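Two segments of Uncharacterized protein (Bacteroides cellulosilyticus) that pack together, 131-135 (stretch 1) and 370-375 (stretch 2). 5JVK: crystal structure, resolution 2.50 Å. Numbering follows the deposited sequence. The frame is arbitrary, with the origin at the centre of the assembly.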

# COMPACT_ATOMS: atom_id res chain seq x y z
N THR A 131 4.19 -3.94 -6.24
CA THR A 131 5.55 -4.25 -6.71
C THR A 131 6.65 -3.89 -5.70
O THR A 131 7.83 -4.10 -5.97
CB THR A 131 5.86 -3.51 -8.01
OG1 THR A 131 5.75 -2.10 -7.79
CG2 THR A 131 4.92 -3.94 -9.11
N ARG A 132 6.27 -3.32 -4.55
CA ARG A 132 7.21 -2.97 -3.49
C ARG A 132 6.65 -3.37 -2.14
O ARG A 132 5.43 -3.39 -1.95
CB ARG A 132 7.49 -1.47 -3.49
CG ARG A 132 8.14 -0.94 -4.76
CD ARG A 132 8.33 0.56 -4.68
NE ARG A 132 8.83 1.14 -5.92
CZ ARG A 132 10.10 1.12 -6.34
NH1 ARG A 132 11.05 0.53 -5.62
NH2 ARG A 132 10.42 1.70 -7.49
N ILE A 133 7.54 -3.69 -1.20
CA ILE A 133 7.16 -3.89 0.20
C ILE A 133 8.14 -3.17 1.11
O ILE A 133 9.31 -3.00 0.77
CB ILE A 133 7.05 -5.39 0.59
CG1 ILE A 133 8.39 -6.14 0.40
CG2 ILE A 133 5.92 -6.05 -0.18
CD1 ILE A 133 9.26 -6.22 1.64
N ARG A 134 7.64 -2.73 2.27
CA ARG A 134 8.45 -2.08 3.29
C ARG A 134 8.39 -2.90 4.56
O ARG A 134 7.31 -3.32 4.98
CB ARG A 134 7.94 -0.66 3.55
CG ARG A 134 8.73 0.11 4.60
CD ARG A 134 8.24 1.54 4.65
NE ARG A 134 8.95 2.38 5.63
CZ ARG A 134 8.53 2.66 6.87
NH1 ARG A 134 7.40 2.17 7.37
NH2 ARG A 134 9.28 3.45 7.63
N THR A 135 9.54 -3.12 5.18
CA THR A 135 9.59 -3.77 6.49
C THR A 135 10.80 -3.33 7.31
O THR A 135 11.75 -2.75 6.78
CB THR A 135 9.52 -5.31 6.37
OG1 THR A 135 9.25 -5.87 7.65
CG2 THR A 135 10.82 -5.89 5.81
N SER A 370 6.41 10.76 -6.59
CA SER A 370 7.06 9.70 -5.81
C SER A 370 7.18 8.40 -6.62
O SER A 370 6.22 8.01 -7.29
CB SER A 370 6.28 9.44 -4.53
OG SER A 370 6.95 8.50 -3.70
N PRO A 371 8.35 7.72 -6.54
CA PRO A 371 8.48 6.39 -7.14
C PRO A 371 7.98 5.24 -6.25
O PRO A 371 8.04 4.09 -6.68
CB PRO A 371 9.99 6.27 -7.37
CG PRO A 371 10.59 7.06 -6.27
CD PRO A 371 9.63 8.20 -5.99
N GLY A 372 7.52 5.54 -5.04
CA GLY A 372 7.05 4.50 -4.12
C GLY A 372 6.11 5.04 -3.05
O GLY A 372 6.55 5.71 -2.11
N VAL A 373 4.82 4.75 -3.21
CA VAL A 373 3.80 5.10 -2.23
C VAL A 373 3.37 3.81 -1.53
O VAL A 373 2.72 2.96 -2.14
CB VAL A 373 2.60 5.79 -2.90
CG1 VAL A 373 1.49 6.06 -1.89
CG2 VAL A 373 3.06 7.08 -3.58
N PHE A 374 3.75 3.68 -0.26
CA PHE A 374 3.58 2.44 0.50
C PHE A 374 2.37 2.51 1.43
O PHE A 374 2.34 3.32 2.36
CB PHE A 374 4.84 2.14 1.32
CG PHE A 374 6.04 1.79 0.49
CD1 PHE A 374 6.48 0.47 0.41
CD2 PHE A 374 6.73 2.77 -0.21
CE1 PHE A 374 7.59 0.15 -0.34
CE2 PHE A 374 7.84 2.45 -0.97
CZ PHE A 374 8.28 1.13 -1.04
N TRP A 375 1.38 1.66 1.17
CA TRP A 375 0.20 1.58 2.02
C TRP A 375 0.55 0.99 3.38
O TRP A 375 1.20 -0.06 3.44
CB TRP A 375 -0.89 0.72 1.38
CG TRP A 375 -2.11 0.56 2.24
CD1 TRP A 375 -2.34 -0.44 3.15
CD2 TRP A 375 -3.24 1.42 2.30
NE1 TRP A 375 -3.56 -0.25 3.76
CE2 TRP A 375 -4.13 0.89 3.26
CE3 TRP A 375 -3.60 2.60 1.63
CZ2 TRP A 375 -5.35 1.49 3.56
CZ3 TRP A 375 -4.82 3.19 1.93
CH2 TRP A 375 -5.68 2.63 2.88

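Packing of residues 131-135 against residues 370-375, two segments of one chain whose touching residues lie at least 239 positions apart in sequence. The strands 132-135 and 373-375 cross obliquely, their N-to-C directions 64° apart and their axes no closer than 7.7 Å. At this spacing the contact is made largely by side chains, and it buries a modest 240 Å² in total. Alternation along the first strand sets the pattern: Arg132 and Arg134 direct their CA-to-CB bonds toward the second segment, whereas that of Ile133 points away.

Phe374 supplies the largest share of the covered surface. Its CA-to-CB bond points toward the first strand, and chi1 of -68° (m) with chi2 of -105° carries the ring up to the strand between the two arginine side chains. CE1 of Phe374 lies 3.5 Å from CB of Arg132, and CD1 of Phe374 lies 3.6 Å from CB of Arg134, both approaches being oblique to the ring. Between them the backbone carbon C of Ile133 sits at the ring edge, near its plane, 3.7 Å from CE1 of Phe374. Ile133 thus takes part through its main chain, while its side chain (chi1 60°, p; chi2 94°, between wells) stays out of contact with the other segment.

Both arginines set out toward the second segment, but they part at chi1, m (-62°) in Arg132 and t (-180°) in Arg134. In Arg132 chi2 and chi3 are both t, so its aliphatic portion is extended and runs past Gly372, with CD of Arg132 4.2 Å from CA of Gly372. The chi4 of -79° turns the guanidinium out of line with this chain. NE of Arg132 donates a weak hydrogen bond to the carbonyl O of Pro371, 3.1 Å away but with an N-H...O angle of only 121°. Arg134 is also t at chi2 and chi3; its fully extended chain leads the guanidinium away from the second segment, leaving CB against Phe374, and its NE, NH1 and NH2 are hydrogen-bonded elsewhere in the structure.

Gly372 keeps this corner open. A CB here would point toward the first strand, would lie a tight 3.5 Å from CD of Arg132, and would clash with CE2 of Phe374 at 2.9 Å, so the bare CA leaves room for the ring. The turn preceding it is braced locally: N of Gly372 donates a hydrogen bond to OG of Ser370 (3.3 Å, 164°), with the Ser370 side chain at chi1 of -175° (t).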